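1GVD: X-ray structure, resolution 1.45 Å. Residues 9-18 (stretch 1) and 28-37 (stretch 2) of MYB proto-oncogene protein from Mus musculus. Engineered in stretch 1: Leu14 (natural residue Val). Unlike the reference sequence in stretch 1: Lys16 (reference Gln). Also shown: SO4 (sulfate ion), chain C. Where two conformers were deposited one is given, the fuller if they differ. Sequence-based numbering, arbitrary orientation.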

# COMPACT_ATOMS: atom_id res chain seq x y z
N GLU A 9 -11.00 0.78 2.45
CA GLU A 9 -10.73 2.01 1.70
C GLU A 9 -9.24 2.12 1.39
O GLU A 9 -8.86 2.51 0.28
CB GLU A 9 -11.21 3.24 2.49
CG GLU A 9 -12.73 3.34 2.64
CD GLU A 9 -13.29 2.41 3.71
OE1 GLU A 9 -14.51 2.12 3.65
OE2 GLU A 9 -12.55 1.98 4.60
N GLU A 10 -8.40 1.77 2.36
CA GLU A 10 -6.96 1.81 2.14
C GLU A 10 -6.55 0.80 1.09
O GLU A 10 -5.72 1.09 0.23
CB GLU A 10 -6.21 1.49 3.43
CG GLU A 10 -6.13 2.62 4.42
CD GLU A 10 -5.24 2.25 5.59
OE1 GLU A 10 -5.63 1.36 6.37
OE2 GLU A 10 -4.15 2.84 5.70
N ASP A 11 -7.11 -0.41 1.16
CA ASP A 11 -6.78 -1.44 0.19
C ASP A 11 -7.12 -0.98 -1.22
O ASP A 11 -6.34 -1.19 -2.16
CB ASP A 11 -7.54 -2.74 0.48
CG ASP A 11 -6.94 -3.54 1.63
OD1 ASP A 11 -5.75 -3.36 1.95
OD2 ASP A 11 -7.68 -4.37 2.22
N GLN A 12 -8.27 -0.34 -1.38
CA GLN A 12 -8.67 0.13 -2.70
C GLN A 12 -7.72 1.21 -3.20
O GLN A 12 -7.34 1.22 -4.37
CB GLN A 12 -10.10 0.67 -2.66
CG GLN A 12 -10.64 1.02 -4.04
CD GLN A 12 -10.72 -0.18 -4.96
OE1 GLN A 12 -11.55 -1.08 -4.76
NE2 GLN A 12 -9.86 -0.22 -5.97
N ARG A 13 -7.32 2.12 -2.31
CA ARG A 13 -6.39 3.17 -2.70
C ARG A 13 -5.03 2.58 -3.08
O ARG A 13 -4.40 3.02 -4.04
CB ARG A 13 -6.21 4.19 -1.57
CG ARG A 13 -7.47 4.97 -1.23
CD ARG A 13 -7.28 5.81 0.03
NE ARG A 13 -6.23 6.82 -0.12
CZ ARG A 13 -6.35 7.91 -0.87
NH1 ARG A 13 -7.47 8.14 -1.54
NH2 ARG A 13 -5.35 8.77 -0.95
N LEU A 14 -4.58 1.57 -2.34
CA LEU A 14 -3.30 0.94 -2.63
C LEU A 14 -3.34 0.29 -4.01
O LEU A 14 -2.37 0.37 -4.76
CB LEU A 14 -2.96 -0.10 -1.56
CG LEU A 14 -1.62 -0.83 -1.73
CD1 LEU A 14 -0.48 0.16 -1.82
CD2 LEU A 14 -1.42 -1.78 -0.56
N ILE A 15 -4.45 -0.34 -4.35
CA ILE A 15 -4.59 -0.96 -5.66
C ILE A 15 -4.40 0.09 -6.76
O ILE A 15 -3.66 -0.13 -7.72
CB ILE A 15 -5.98 -1.63 -5.82
CG1 ILE A 15 -6.02 -2.92 -4.99
CG2 ILE A 15 -6.27 -1.93 -7.29
CD1 ILE A 15 -7.38 -3.57 -4.92
N LYS A 16 -5.05 1.24 -6.60
CA LYS A 16 -4.92 2.32 -7.57
C LYS A 16 -3.51 2.90 -7.64
O LYS A 16 -3.02 3.23 -8.72
CB LYS A 16 -5.93 3.43 -7.26
CG LYS A 16 -7.37 3.03 -7.48
CD LYS A 16 -8.32 4.18 -7.23
CE LYS A 16 -9.75 3.81 -7.59
NZ LYS A 16 -9.88 3.46 -9.03
N LEU A 17 -2.85 3.02 -6.49
CA LEU A 17 -1.50 3.56 -6.46
C LEU A 17 -0.50 2.61 -7.12
O LEU A 17 0.43 3.06 -7.79
CB LEU A 17 -1.09 3.88 -5.02
CG LEU A 17 -1.81 5.11 -4.46
CD1 LEU A 17 -1.70 5.14 -2.94
CD2 LEU A 17 -1.21 6.37 -5.07
N VAL A 18 -0.68 1.31 -6.94
CA VAL A 18 0.22 0.35 -7.58
C VAL A 18 -0.02 0.38 -9.09
O VAL A 18 0.92 0.21 -9.87
CB VAL A 18 0.01 -1.07 -7.00
CG1 VAL A 18 0.81 -2.09 -7.82
CG2 VAL A 18 0.46 -1.10 -5.55
N VAL A 28 7.13 6.29 -2.64
CA VAL A 28 6.26 7.26 -3.28
C VAL A 28 4.80 6.89 -3.02
O VAL A 28 3.96 7.75 -2.74
CB VAL A 28 6.50 7.30 -4.81
CG1 VAL A 28 5.65 8.38 -5.45
CG2 VAL A 28 7.97 7.55 -5.09
N ILE A 29 4.50 5.60 -3.11
CA ILE A 29 3.14 5.11 -2.86
C ILE A 29 2.70 5.44 -1.44
O ILE A 29 1.60 5.94 -1.22
CB ILE A 29 3.07 3.59 -3.11
CG1 ILE A 29 3.12 3.32 -4.62
CG2 ILE A 29 1.81 2.99 -2.48
CD1 ILE A 29 3.19 1.85 -5.00
N ALA A 30 3.57 5.18 -0.46
CA ALA A 30 3.25 5.43 0.94
C ALA A 30 2.97 6.90 1.24
O ALA A 30 2.23 7.22 2.17
CB ALA A 30 4.38 4.93 1.83
N LYS A 31 3.57 7.79 0.46
CA LYS A 31 3.37 9.22 0.67
C LYS A 31 1.90 9.61 0.49
O LYS A 31 1.45 10.63 1.00
CB LYS A 31 4.24 10.01 -0.32
CG LYS A 31 4.42 11.48 0.02
CD LYS A 31 5.31 12.16 -1.00
CE LYS A 31 6.66 11.45 -1.14
NZ LYS A 31 7.40 11.38 0.14
N HIS A 32 1.16 8.77 -0.23
CA HIS A 32 -0.26 9.01 -0.50
C HIS A 32 -1.20 8.29 0.45
O HIS A 32 -2.42 8.37 0.31
CB HIS A 32 -0.58 8.60 -1.94
CG HIS A 32 0.19 9.35 -2.97
ND1 HIS A 32 -0.13 10.64 -3.35
CD2 HIS A 32 1.29 9.02 -3.69
CE1 HIS A 32 0.74 11.06 -4.25
NE2 HIS A 32 1.61 10.10 -4.47
N LEU A 33 -0.63 7.57 1.42
CA LEU A 33 -1.42 6.82 2.39
C LEU A 33 -1.06 7.25 3.81
O LEU A 33 -0.02 6.86 4.34
CB LEU A 33 -1.19 5.32 2.23
CG LEU A 33 -1.69 4.70 0.92
CD1 LEU A 33 -1.13 3.30 0.76
CD2 LEU A 33 -3.21 4.68 0.92
N LYS A 34 -1.92 8.05 4.41
CA LYS A 34 -1.71 8.56 5.76
C LYS A 34 -1.45 7.43 6.76
O LYS A 34 -2.18 6.44 6.79
CB LYS A 34 -2.94 9.35 6.21
CG LYS A 34 -2.73 10.25 7.41
CD LYS A 34 -1.88 11.45 7.04
CE LYS A 34 -1.76 12.42 8.21
NZ LYS A 34 -0.98 13.63 7.85
N GLY A 35 -0.39 7.57 7.56
CA GLY A 35 -0.08 6.57 8.56
C GLY A 35 0.56 5.28 8.08
O GLY A 35 0.59 4.30 8.83
N ARG A 36 1.06 5.27 6.85
CA ARG A 36 1.70 4.07 6.30
C ARG A 36 3.11 4.37 5.81
O ARG A 36 3.39 5.48 5.34
CB ARG A 36 0.90 3.52 5.12
CG ARG A 36 -0.51 3.06 5.44
CD ARG A 36 -0.53 1.90 6.41
NE ARG A 36 -1.89 1.51 6.74
CZ ARG A 36 -2.22 0.62 7.67
NH1 ARG A 36 -1.26 0.00 8.36
NH2 ARG A 36 -3.49 0.34 7.91
N ILE A 37 3.99 3.39 5.91
CA ILE A 37 5.35 3.53 5.41
C ILE A 37 5.50 2.56 4.25
O ILE A 37 4.69 1.64 4.09
CB ILE A 37 6.42 3.22 6.49
CG1 ILE A 37 6.27 1.79 7.00
CG2 ILE A 37 6.30 4.22 7.63
CD1 ILE A 37 7.33 1.38 8.01
S SO4 C . 1.89 10.29 8.17
O1 SO4 C . 2.49 9.08 8.76
O2 SO4 C . 2.95 11.29 7.92
O3 SO4 C . 1.23 9.95 6.89
O4 SO4 C . 0.89 10.86 9.10
O HOH W 1 -3.86 5.31 4.87

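Contact between the helix of residues 9-18 and the segment 28-37, which leaves a helix and continues through two turns; together they bury 479 Å² of surface. Val28 lies on the helical part of stretch 2 but does not reach stretch 1. Ile29 makes the first contact: its CA-to-CB bond points toward the opposing helix, and its side chain meets three residues there. Ile29 CG2 lies 3.7 Å from Leu14 CD1 and 4.0 Å from Leu17 CB, while Ile29 CD1 lies 4.1 Å from Val18 CG2. These are ordinary apolar packing distances. Leu14 is an engineered residue, Val in the natural sequence; its CA-to-CB bond points sideways, but with chi1 t and chi2 p its end comes nearer to stretch 2. Ala30 points away and makes no contact, and the side chain of Lys31, t at chi1 and chi2 but bent by m angles at chi3 and chi4, also stays clear.

Ala30 to Leu33 form a type I turn, with Leu33 N bonded to Ala30 O at 3.0 Å. His32, inside this turn, points toward stretch 1, and its CB packs 3.8 Å from Leu17 CD1. Its backbone also takes part: Arg13 NH2 donates to His32 O at 3.2 Å, with a nearly straight N-H...O angle of 168°, so the oxygen sits at the edge of the guanidinium, near its plane. Leu33 CD2 lies at that edge too, 3.8 Å from Arg13 NE.

Leu33 points sideways at CB, yet its end turns into the contact. Its CG is 3.9 Å from Leu17 CD1 and its CD1 is 4.1 Å from Leu14 CD1, so Leu14 and Leu17, nearly one helical turn apart, both pack against Ile29 and Leu33. Leu17 has the largest covered area of any residue in the contact.

A type II turn then runs from Leu33 to Arg36, closed by Arg36 N to Leu33 O at 3.2 Å. Lys34 leads its side chain away, but its carbonyl is linked to the helix by a water that donates to Lys34 O at 2.8 Å and to Glu10 OE2 at 2.6 Å. Gly35 has a positive phi of 76°, which favours glycine; its N donates to sulfate O3 at 3.0 Å.

Arg36 ends the contact with a two-pronged salt bridge to Glu10. Arg36 NE donates to Glu10 OE2 at 2.8 Å and Arg36 NH2 to Glu10 OE1 at 2.8 Å, with angles of 167° and 170°, so the carboxylate meets the guanidinium edge-on. Ile37, at an N-cap position, is out of reach.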